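Local structure of Na-translocating NADH-quinone reductase subunit C NqrC (Shewanella oneidensis, 4XHF) at residues W181-D192 with V206-V217. The protein is subunit C (NqrC) of a sodium-translocating respiratory complex, whose soluble fragment contains an FMN-binding domain and holds flavin mononucleotide. Residues are numbered along the deposited sequence; the frame is centred on the assembly and turned at random.
Sequences WLSLWKGKQLFD and VKEGDIHGVDAV
Val214 presses both methyls against the indole of Trp185: CG2 stands over one face, 3.7 Å from the centroid of the six-membered ring and 11° off its normal, a CH-pi contact, while CG1 lies by CE2 and NE1. Met231 and Val227 of helix 221-234 and Leu201 of strand 200-202 also pack on this indole, which makes this the dense part of the contact. Here too Leu184 CD1 touches Asp215 CB at 3.8 Å. Beside it, Trp181 NE1 donates in the ring plane to Asp215 O at 2.9 Å, almost in line with the carbonyl; CG2 of Val217 rests near CD1. Further along, Gln189 N bonds Ile211 O at 2.9 Å, and His212 ND1 donates to Gln189 O at 2.9 Å nearly in the plane of its ring, which, with Ile211 CG2 over one face, helps set the imidazole rotation. Lys188 makes a tight polar part: bent at chi2, it threads into the two successive type I turns of 207-213, where NZ donates to Asp210 O at 2.7 Å and weakly to Gly213 O; a water links NZ to Glu208 O. Gly213 N meets Asp210 O from the opposite face of its plane, so that this oxygen is gripped twice. The solvent side is looser: Ile211 CD1 lies 3.5 Å from Gln189 CD, whose amide nitrogen turns to Thr157, and the Lys207-Gly209 turn is exposed. In the FMN-binding domain, the contact thus lays the end of helix 179-182 and the chain after it against strand 213-215 and the turns before it; that strand pairs in parallel with 200-202 and leads into the flavin mononucleotide pocket at Ser218-Thr223.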
loop_
_atom_site.group_PDB
_atom_site.type_symbol
_atom_site.label_atom_id
_atom_site.label_comp_id
_atom_site.label_asym_id
_atom_site.label_seq_id
_atom_site.Cartn_x
_atom_site.Cartn_y
_atom_site.Cartn_z
ATOM N N TRP A 181 15.643 3.433 -1.817
ATOM C CA TRP A 181 14.800 3.719 -2.972
ATOM C C TRP A 181 13.370 4.048 -2.556
ATOM O O TRP A 181 12.741 4.939 -3.123
ATOM C CB TRP A 181 14.796 2.534 -3.937
ATOM C CG TRP A 181 13.940 2.765 -5.143
ATOM C CD1 TRP A 181 14.250 3.520 -6.236
ATOM C CD2 TRP A 181 12.631 2.238 -5.377
ATOM N NE1 TRP A 181 13.214 3.497 -7.137
ATOM C CE2 TRP A 181 12.208 2.715 -6.634
ATOM C CE3 TRP A 181 11.774 1.408 -4.647
ATOM C CZ2 TRP A 181 10.967 2.391 -7.176
ATOM C CZ3 TRP A 181 10.544 1.086 -5.187
ATOM C CH2 TRP A 181 10.151 1.576 -6.438
ATOM N N LEU A 182 12.863 3.324 -1.566
ATOM C CA LEU A 182 11.502 3.530 -1.085
ATOM C C LEU A 182 11.314 4.929 -0.502
ATOM O O LEU A 182 10.223 5.493 -0.562
ATOM C CB LEU A 182 11.147 2.475 -0.035
ATOM C CG LEU A 182 10.990 1.040 -0.540
ATOM C CD1 LEU A 182 11.038 0.067 0.622
ATOM C CD2 LEU A 182 9.688 0.889 -1.307
ATOM N N SER A 183 12.382 5.483 0.062
ATOM C CA SER A 183 12.318 6.797 0.694
ATOM C C SER A 183 12.084 7.903 -0.329
ATOM O O SER A 183 11.658 9.005 0.023
ATOM C CB SER A 183 13.605 7.077 1.468
ATOM O OG SER A 183 14.704 7.225 0.587
ATOM N N LEU A 184 12.372 7.607 -1.591
ATOM C CA LEU A 184 12.205 8.576 -2.669
ATOM C C LEU A 184 10.741 8.939 -2.894
ATOM O O LEU A 184 10.433 10.011 -3.414
ATOM C CB LEU A 184 12.796 8.029 -3.969
ATOM C CG LEU A 184 14.275 7.642 -3.963
ATOM C CD1 LEU A 184 14.655 7.062 -5.313
ATOM C CD2 LEU A 184 15.155 8.832 -3.625
ATOM N N TRP A 185 9.841 8.037 -2.517
ATOM C CA TRP A 185 8.415 8.235 -2.751
ATOM C C TRP A 185 7.814 9.258 -1.792
ATOM O O TRP A 185 6.777 9.853 -2.087
ATOM C CB TRP A 185 7.668 6.906 -2.617
ATOM C CG TRP A 185 8.026 5.897 -3.671
ATOM C CD1 TRP A 185 9.107 5.066 -3.678
ATOM C CD2 TRP A 185 7.292 5.608 -4.867
ATOM N NE1 TRP A 185 9.095 4.281 -4.806
ATOM C CE2 TRP A 185 7.990 4.594 -5.551
ATOM C CE3 TRP A 185 6.113 6.110 -5.425
ATOM C CZ2 TRP A 185 7.550 4.074 -6.765
ATOM C CZ3 TRP A 185 5.678 5.592 -6.629
ATOM C CH2 TRP A 185 6.394 4.585 -7.286
ATOM N N LYS A 186 8.463 9.454 -0.648
ATOM C CA LYS A 186 7.962 10.371 0.370
ATOM C C LYS A 186 7.791 11.780 -0.194
ATOM O O LYS A 186 8.736 12.369 -0.716
ATOM C CB LYS A 186 8.911 10.391 1.577
ATOM C CG LYS A 186 8.541 11.381 2.681
ATOM C CD LYS A 186 7.248 10.995 3.373
ATOM C CE LYS A 186 6.852 12.006 4.440
ATOM N NZ LYS A 186 7.792 12.000 5.595
ATOM N N GLY A 187 6.572 12.303 -0.096
ATOM C CA GLY A 187 6.283 13.667 -0.510
ATOM C C GLY A 187 5.737 13.767 -1.921
ATOM O O GLY A 187 5.214 14.808 -2.318
ATOM N N LYS A 188 5.861 12.686 -2.682
ATOM C CA LYS A 188 5.354 12.655 -4.046
ATOM C C LYS A 188 3.830 12.609 -4.037
ATOM O O LYS A 188 3.224 12.260 -3.024
ATOM C CB LYS A 188 5.922 11.452 -4.801
ATOM C CG LYS A 188 7.442 11.431 -4.884
ATOM C CD LYS A 188 7.978 12.584 -5.715
ATOM C CE LYS A 188 9.494 12.604 -5.722
ATOM N NZ LYS A 188 10.030 13.574 -6.715
ATOM N N GLN A 189 3.218 12.955 -5.168
ATOM C CA GLN A 189 1.761 13.007 -5.272
ATOM C C GLN A 189 1.228 12.099 -6.378
ATOM O O GLN A 189 1.717 12.119 -7.506
ATOM C CB GLN A 189 1.305 14.448 -5.505
ATOM C CG GLN A 189 1.458 15.327 -4.276
ATOM C CD GLN A 189 0.862 16.703 -4.465
ATOM O OE1 GLN A 189 0.871 17.252 -5.569
ATOM N NE2 GLN A 189 0.330 17.270 -3.388
ATOM N N LEU A 190 0.212 11.311 -6.035
ATOM C CA LEU A 190 -0.342 10.310 -6.940
ATOM C C LEU A 190 -1.066 10.913 -8.139
ATOM O O LEU A 190 -0.933 10.414 -9.257
ATOM C CB LEU A 190 -1.301 9.392 -6.178
ATOM C CG LEU A 190 -0.656 8.470 -5.142
ATOM C CD1 LEU A 190 -1.695 7.998 -4.150
ATOM C CD2 LEU A 190 0.007 7.279 -5.814
ATOM N N PHE A 191 -1.824 11.982 -7.903
ATOM C CA PHE A 191 -2.720 12.539 -8.917
ATOM C C PHE A 191 -2.377 13.969 -9.312
ATOM O O PHE A 191 -1.767 14.708 -8.538
ATOM C CB PHE A 191 -4.161 12.506 -8.412
ATOM C CG PHE A 191 -4.584 11.173 -7.879
ATOM C CD1 PHE A 191 -5.011 10.174 -8.736
ATOM C CD2 PHE A 191 -4.563 10.921 -6.518
ATOM C CE1 PHE A 191 -5.403 8.947 -8.245
ATOM C CE2 PHE A 191 -4.955 9.697 -6.022
ATOM C CZ PHE A 191 -5.376 8.710 -6.887
ATOM N N ASP A 192 -2.792 14.356 -10.518
ATOM C CA ASP A 192 -2.668 15.739 -10.968
ATOM C C ASP A 192 -3.922 16.533 -10.595
ATOM O O ASP A 192 -4.777 16.045 -9.855
ATOM C CB ASP A 192 -2.410 15.802 -12.484
ATOM C CG ASP A 192 -3.511 15.147 -13.313
ATOM O OD1 ASP A 192 -4.687 15.152 -12.898
ATOM O OD2 ASP A 192 -3.191 14.634 -14.406
ATOM N N VAL A 206 15.549 12.519 -11.353
ATOM C CA VAL A 206 14.408 13.287 -10.866
ATOM C C VAL A 206 14.833 14.475 -10.013
ATOM O O VAL A 206 15.678 14.350 -9.125
ATOM C CB VAL A 206 13.453 12.393 -10.049
ATOM C CG1 VAL A 206 12.276 13.198 -9.518
ATOM C CG2 VAL A 206 12.948 11.251 -10.902
ATOM N N LYS A 207 14.224 15.623 -10.293
ATOM C CA LYS A 207 14.486 16.849 -9.552
ATOM C C LYS A 207 13.464 17.025 -8.434
ATOM O O LYS A 207 12.370 16.463 -8.488
ATOM C CB LYS A 207 14.452 18.056 -10.491
ATOM C CG LYS A 207 15.228 17.859 -11.791
ATOM C CD LYS A 207 16.667 17.438 -11.534
ATOM C CE LYS A 207 17.499 17.434 -12.811
ATOM N NZ LYS A 207 17.439 16.135 -13.540
ATOM N N GLU A 208 13.825 17.820 -7.430
ATOM C CA GLU A 208 12.987 18.009 -6.247
ATOM C C GLU A 208 11.585 18.508 -6.594
ATOM O O GLU A 208 10.612 18.164 -5.922
ATOM C CB GLU A 208 13.660 18.989 -5.280
ATOM C CG GLU A 208 12.943 19.145 -3.944
ATOM C CD GLU A 208 13.673 20.078 -2.993
ATOM O OE1 GLU A 208 14.715 20.639 -3.392
ATOM O OE2 GLU A 208 13.204 20.249 -1.847
ATOM N N GLY A 209 11.485 19.313 -7.648
ATOM C CA GLY A 209 10.220 19.902 -8.045
ATOM C C GLY A 209 9.335 18.971 -8.853
ATOM O O GLY A 209 8.177 19.290 -9.123
ATOM N N ASP A 210 9.881 17.827 -9.252
ATOM C CA ASP A 210 9.119 16.841 -10.009
ATOM C C ASP A 210 8.307 15.957 -9.064
ATOM O O ASP A 210 8.738 14.863 -8.697
ATOM C CB ASP A 210 10.057 15.989 -10.861
ATOM C CG ASP A 210 9.317 15.139 -11.877
ATOM O OD1 ASP A 210 8.075 15.039 -11.790
ATOM O OD2 ASP A 210 9.981 14.568 -12.769
ATOM N N ILE A 211 7.121 16.427 -8.688
ATOM C CA ILE A 211 6.367 15.811 -7.601
ATOM C C ILE A 211 5.650 14.530 -8.035
ATOM O O ILE A 211 5.110 13.806 -7.199
ATOM C CB ILE A 211 5.340 16.814 -7.012
ATOM C CG1 ILE A 211 4.861 16.355 -5.632
ATOM C CG2 ILE A 211 4.168 17.023 -7.968
ATOM C CD1 ILE A 211 4.229 17.466 -4.804
ATOM N N HIS A 212 5.656 14.248 -9.336
ATOM C CA HIS A 212 5.054 13.023 -9.862
ATOM C C HIS A 212 6.112 12.038 -10.355
ATOM O O HIS A 212 5.782 11.035 -10.986
ATOM C CB HIS A 212 4.090 13.345 -11.005
ATOM C CG HIS A 212 2.985 14.278 -10.621
ATOM N ND1 HIS A 212 2.052 13.968 -9.655
ATOM C CD2 HIS A 212 2.660 15.510 -11.077
ATOM C CE1 HIS A 212 1.203 14.972 -9.529
ATOM N NE2 HIS A 212 1.550 15.920 -10.380
ATOM N N GLY A 213 7.376 12.328 -10.063
ATOM C CA GLY A 213 8.481 11.521 -10.552
ATOM C C GLY A 213 9.207 10.755 -9.464
ATOM O O GLY A 213 9.386 11.258 -8.356
ATOM N N VAL A 214 9.616 9.531 -9.787
ATOM C CA VAL A 214 10.452 8.719 -8.904
ATOM C C VAL A 214 11.590 8.120 -9.715
ATOM O O VAL A 214 11.384 7.680 -10.845
ATOM C CB VAL A 214 9.659 7.581 -8.226
ATOM C CG1 VAL A 214 10.533 6.859 -7.204
ATOM C CG2 VAL A 214 8.406 8.123 -7.567
ATOM N N ASP A 215 12.785 8.096 -9.133
ATOM C CA ASP A 215 13.956 7.593 -9.837
ATOM C C ASP A 215 13.799 6.125 -10.212
ATOM O O ASP A 215 13.587 5.270 -9.351
ATOM C CB ASP A 215 15.218 7.765 -8.988
ATOM C CG ASP A 215 15.648 9.211 -8.870
ATOM O OD1 ASP A 215 16.248 9.731 -9.834
ATOM O OD2 ASP A 215 15.403 9.821 -7.809
ATOM N N ALA A 216 13.892 5.844 -11.506
ATOM C CA ALA A 216 13.984 4.473 -11.977
ATOM C C ALA A 216 15.365 3.935 -11.638
ATOM O O ALA A 216 16.341 4.684 -11.626
ATOM C CB ALA A 216 13.733 4.402 -13.471
ATOM N N VAL A 217 15.443 2.642 -11.347
ATOM C CA VAL A 217 16.724 1.992 -11.109
ATOM C C VAL A 217 17.232 1.415 -12.423
ATOM O O VAL A 217 16.746 0.382 -12.884
ATOM C CB VAL A 217 16.603 0.892 -10.043
ATOM C CG1 VAL A 217 17.924 0.161 -9.865
ATOM C CG2 VAL A 217 16.155 1.499 -8.728
HETATM O O HOH W 1 9.508 15.689 -5.065
#